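Local coordinates for D-alanyl-D-alanine carboxypeptidase (PDB 5ZHF), which cleaves the C-terminal D-alanine from peptidoglycan pentapeptides as a zinc-dependent carboxypeptidase and probably contributes to vancomycin resistance, at residues R175-D180 / P191-Y196. Numbering follows the deposited sequence.
With ZN (zinc ion), chain C.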
ATOM      1  N   ARG A 175      -6.469  -0.413   4.526  1.00 18.97           N
ATOM      2  CA  ARG A 175      -5.261  -0.906   5.158  1.00 20.47           C
ATOM      3  C   ARG A 175      -5.024  -2.284   4.558  1.00 18.78           C
ATOM      4  O   ARG A 175      -5.666  -3.273   4.940  1.00 20.52           O
ATOM      5  CB  ARG A 175      -5.437  -0.965   6.680  1.00 21.04           C
ATOM      6  CG  ARG A 175      -4.180  -1.356   7.421  1.00 22.42           C
ATOM      7  CD  ARG A 175      -4.466  -1.499   8.895  1.00 22.26           C
ATOM      8  NE  ARG A 175      -3.272  -1.889   9.646  1.00 23.65           N
ATOM      9  CZ  ARG A 175      -3.176  -1.837  10.977  1.00 24.95           C
ATOM     10  NH1 ARG A 175      -4.178  -1.378  11.720  1.00 26.42           N
ATOM     11  NH2 ARG A 175      -2.052  -2.211  11.569  1.00 26.31           N
ATOM     12  N   ARG A 176      -4.153  -2.319   3.562  1.00 18.24           N
ATOM     13  CA  ARG A 176      -4.086  -3.454   2.648  1.00 18.96           C
ATOM     14  C   ARG A 176      -3.590  -4.739   3.294  1.00 19.32           C
ATOM     15  O   ARG A 176      -3.998  -5.838   2.881  1.00 19.51           O
ATOM     16  CB  ARG A 176      -3.160  -3.108   1.504  1.00 19.61           C
ATOM     17  CG  ARG A 176      -3.017  -4.167   0.435  1.00 19.45           C
ATOM     18  CD  ARG A 176      -4.334  -4.463  -0.224  1.00 19.67           C
ATOM     19  NE  ARG A 176      -4.192  -5.463  -1.269  1.00 19.78           N
ATOM     20  CZ  ARG A 176      -4.233  -6.786  -1.090  1.00 20.52           C
ATOM     21  NH1 ARG A 176      -4.324  -7.322   0.132  1.00 20.29           N
ATOM     22  NH2 ARG A 176      -4.147  -7.582  -2.153  1.00 21.59           N
ATOM     23  N   TYR A 177      -2.671  -4.597   4.241  1.00 19.13           N
ATOM     24  CA  TYR A 177      -1.966  -5.736   4.843  1.00 20.32           C
ATOM     25  C   TYR A 177      -2.135  -5.718   6.364  1.00 20.00           C
ATOM     26  O   TYR A 177      -1.193  -5.418   7.091  1.00 23.06           O
ATOM     27  CB  TYR A 177      -0.500  -5.710   4.449  1.00 21.04           C
ATOM     28  CG  TYR A 177      -0.242  -5.679   2.953  1.00 20.50           C
ATOM     29  CD1 TYR A 177      -0.760  -6.673   2.106  1.00 20.47           C
ATOM     30  CD2 TYR A 177       0.495  -4.642   2.370  1.00 20.55           C
ATOM     31  CE1 TYR A 177      -0.510  -6.654   0.745  1.00 20.49           C
ATOM     32  CE2 TYR A 177       0.745  -4.617   0.997  1.00 20.65           C
ATOM     33  CZ  TYR A 177       0.225  -5.611   0.185  1.00 21.15           C
ATOM     34  OH  TYR A 177       0.484  -5.580  -1.184  1.00 21.81           O
ATOM     35  N   PRO A 178      -3.344  -6.025   6.830  1.00 22.00           N
ATOM     36  CA  PRO A 178      -3.596  -5.942   8.263  1.00 22.79           C
ATOM     37  C   PRO A 178      -2.944  -7.073   9.041  1.00 23.97           C
ATOM     38  O   PRO A 178      -2.631  -8.124   8.479  1.00 20.92           O
ATOM     39  CB  PRO A 178      -5.123  -5.990   8.371  1.00 24.21           C
ATOM     40  CG  PRO A 178      -5.601  -6.610   7.147  1.00 24.47           C
ATOM     41  CD  PRO A 178      -4.554  -6.422   6.086  1.00 23.30           C
ATOM     42  N   PRO A 179      -2.698  -6.839  10.334  1.00 25.52           N
ATOM     43  CA  PRO A 179      -1.932  -7.817  11.112  1.00 26.86           C
ATOM     44  C   PRO A 179      -2.614  -9.177  11.279  1.00 27.48           C
ATOM     45  O   PRO A 179      -1.934 -10.185  11.440  1.00 29.60           O
ATOM     46  CB  PRO A 179      -1.742  -7.120  12.475  1.00 27.20           C
ATOM     47  CG  PRO A 179      -2.749  -6.033  12.530  1.00 28.01           C
ATOM     48  CD  PRO A 179      -3.004  -5.620  11.108  1.00 27.74           C
ATOM     49  N   ASP A 180      -3.936  -9.201  11.234  1.00 26.34           N
ATOM     50  CA  ASP A 180      -4.688 -10.445  11.416  1.00 27.89           C
ATOM     51  C   ASP A 180      -4.988 -11.205  10.119  1.00 27.62           C
ATOM     52  O   ASP A 180      -5.733 -12.168  10.156  1.00 29.42           O
ATOM     53  CB  ASP A 180      -5.979 -10.167  12.200  1.00 29.95           C
ATOM     54  CG  ASP A 180      -6.958  -9.309  11.449  1.00 33.62           C
ATOM     55  OD1 ASP A 180      -6.549  -8.510  10.576  1.00 34.57           O
ATOM     56  OD2 ASP A 180      -8.159  -9.433  11.739  1.00 39.17           O
ATOM     57  N   PRO A 191       1.498  -1.004   8.471  1.00 20.89           N
ATOM     58  CA  PRO A 191       0.427  -0.047   8.784  1.00 20.45           C
ATOM     59  C   PRO A 191       0.482   1.263   8.000  1.00 18.62           C
ATOM     60  O   PRO A 191      -0.419   2.086   8.121  1.00 20.29           O
ATOM     61  CB  PRO A 191       0.613   0.212  10.293  1.00 21.69           C
ATOM     62  CG  PRO A 191       2.039  -0.098  10.545  1.00 22.25           C
ATOM     63  CD  PRO A 191       2.359  -1.256   9.652  1.00 22.23           C
ATOM     64  N   TRP A 192       1.559   1.438   7.218  1.00 19.44           N
ATOM     65  CA  TRP A 192       1.731   2.543   6.267  1.00 19.01           C
ATOM     66  C   TRP A 192       1.109   2.314   4.882  1.00 17.93           C
ATOM     67  O   TRP A 192       0.897   3.288   4.161  1.00 16.55           O
ATOM     68  CB  TRP A 192       3.231   2.829   6.062  1.00 19.44           C
ATOM     69  CG  TRP A 192       4.022   1.631   5.739  1.00 20.13           C
ATOM     70  CD1 TRP A 192       4.232   1.081   4.507  1.00 20.69           C
ATOM     71  CD2 TRP A 192       4.716   0.779   6.671  1.00 22.01           C
ATOM     72  NE1 TRP A 192       4.992  -0.038   4.616  1.00 21.48           N
ATOM     73  CE2 TRP A 192       5.303  -0.254   5.930  1.00 21.88           C
ATOM     74  CE3 TRP A 192       4.883   0.790   8.055  1.00 22.06           C
ATOM     75  CZ2 TRP A 192       6.076  -1.261   6.526  1.00 23.34           C
ATOM     76  CZ3 TRP A 192       5.639  -0.220   8.648  1.00 23.73           C
ATOM     77  CH2 TRP A 192       6.235  -1.214   7.883  1.00 23.92           C
ATOM     78  N   HIS A 193       0.863   1.061   4.492  1.00 17.38           N
ATOM     79  CA  HIS A 193       0.561   0.758   3.070  1.00 17.73           C
ATOM     80  C   HIS A 193      -0.966   0.741   2.831  1.00 17.60           C
ATOM     81  O   HIS A 193      -1.665  -0.162   3.297  1.00 18.85           O
ATOM     82  CB  HIS A 193       1.201  -0.554   2.641  1.00 18.36           C
ATOM     83  CG  HIS A 193       0.967  -0.903   1.208  1.00 17.84           C
ATOM     84  ND1 HIS A 193       1.959  -0.865   0.252  1.00 18.62           N
ATOM     85  CD2 HIS A 193      -0.160  -1.295   0.569  1.00 18.40           C
ATOM     86  CE1 HIS A 193       1.454  -1.242  -0.910  1.00 19.67           C
ATOM     87  NE2 HIS A 193       0.173  -1.529  -0.739  1.00 18.84           N
ATOM     88  N   TYR A 194      -1.447   1.761   2.116  1.00 17.17           N
ATOM     89  CA  TYR A 194      -2.864   1.972   1.804  1.00 18.57           C
ATOM     90  C   TYR A 194      -3.128   1.850   0.294  1.00 18.00           C
ATOM     91  O   TYR A 194      -2.359   2.360  -0.533  1.00 17.13           O
ATOM     92  CB  TYR A 194      -3.368   3.302   2.410  1.00 18.48           C
ATOM     93  CG  TYR A 194      -3.666   3.059   3.871  1.00 18.52           C
ATOM     94  CD1 TYR A 194      -2.641   2.960   4.810  1.00 19.28           C
ATOM     95  CD2 TYR A 194      -4.972   2.793   4.303  1.00 18.98           C
ATOM     96  CE1 TYR A 194      -2.920   2.660   6.151  1.00 18.78           C
ATOM     97  CE2 TYR A 194      -5.255   2.486   5.618  1.00 19.41           C
ATOM     98  CZ  TYR A 194      -4.229   2.393   6.546  1.00 19.48           C
ATOM     99  OH  TYR A 194      -4.568   2.054   7.835  1.00 19.81           O
ATOM    100  N   ARG A 195      -4.214   1.139  -0.036  1.00 17.38           N
ATOM    101  CA  ARG A 195      -4.575   0.781  -1.424  1.00 17.07           C
ATOM    102  C   ARG A 195      -5.923   1.384  -1.733  1.00 16.86           C
ATOM    103  O   ARG A 195      -6.870   1.229  -0.948  1.00 17.00           O
ATOM    104  CB  ARG A 195      -4.634  -0.746  -1.559  1.00 18.09           C
ATOM    105  CG  ARG A 195      -5.386  -1.309  -2.760  1.00 18.03           C
ATOM    106  CD  ARG A 195      -4.807  -0.888  -4.101  1.00 17.89           C
ATOM    107  NE  ARG A 195      -5.798  -1.207  -5.122  1.00 18.85           N
ATOM    108  CZ  ARG A 195      -5.926  -2.351  -5.763  1.00 19.82           C
ATOM    109  NH1 ARG A 195      -5.058  -3.347  -5.600  1.00 19.28           N
ATOM    110  NH2 ARG A 195      -6.931  -2.480  -6.639  1.00 18.56           N
ATOM    111  N   TYR A 196      -6.015   2.079  -2.865  1.00 17.15           N
ATOM    112  CA  TYR A 196      -7.287   2.598  -3.321  1.00 18.22           C
ATOM    113  C   TYR A 196      -8.093   1.484  -4.003  1.00 17.61           C
ATOM    114  O   TYR A 196      -7.632   0.892  -4.986  1.00 17.81           O
ATOM    115  CB  TYR A 196      -7.109   3.724  -4.320  1.00 17.32           C
ATOM    116  CG  TYR A 196      -8.440   4.328  -4.720  1.00 18.84           C
ATOM    117  CD1 TYR A 196      -9.110   5.206  -3.874  1.00 19.95           C
ATOM    118  CD2 TYR A 196      -9.060   3.961  -5.926  1.00 19.69           C
ATOM    119  CE1 TYR A 196     -10.335   5.757  -4.230  1.00 22.42           C
ATOM    120  CE2 TYR A 196     -10.286   4.507  -6.290  1.00 21.17           C
ATOM    121  CZ  TYR A 196     -10.920   5.388  -5.455  1.00 21.90           C
ATOM    122  OH  TYR A 196     -12.128   5.952  -5.817  1.00 23.68           O
TER
HETATM  123 ZN    ZN C 301       3.787  -0.055   0.343  1.00 19.60          ZN
HETATM  124  O   HOH W   1      -1.480  -2.222   5.197  1.00 19.02           O
HETATM  125  O   HOH W   2       5.120  -1.321   1.582  1.00 19.59           O
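R175 and Y194 face each other as a non-hydrogen-bonded antiparallel pair, their CA atoms 5.0 Å apart, where edge strand 173-175 ends beside strand 193-196. One residue further on, the two segments are joined by a weak hydrogen bond from R176 N to H193 O (3.3 Å). Water 1 accepts from Y177 N where the chain turns off, and also lies within bonding distance of H193 O.

Packing on R175 adds to this. The CA of R175 sits over the face of the Y194 ring, 3.9 Å from its centroid, in a CH-pi contact. With CG anti to the backbone N (chi1 -175°) and the chain extended to NE, R175 runs past the phenol oxygen, CB lying 3.3 Å from Y194 OH, and brings NH2 beside P191 CB. A long arginine suits this place: its stem passes the phenol end of Y194 while its guanidinium forms a salt bridge to D165 and a hydrogen bond to N189.

On the zinc side, the Y177 ring crosses H193 obliquely, planes at 43°, its flat phenol laying CE2 over one imidazole face, 3.5 Å from H193 CD2. R176 CB meets the imidazole edge near its plane, and R176 CD rests against R195 CB; E139 bridges the like charges of the two arginines and also bonds H193 NE2, a second-shell contact that would orient the ring.

Histidine suits its place because the imidazole's other nitrogen, ND1, binds zinc at 2.0 Å, alongside H140, D147 and water 2. Such a His-Asp-His zinc site is characteristic of the M15 peptidase active site.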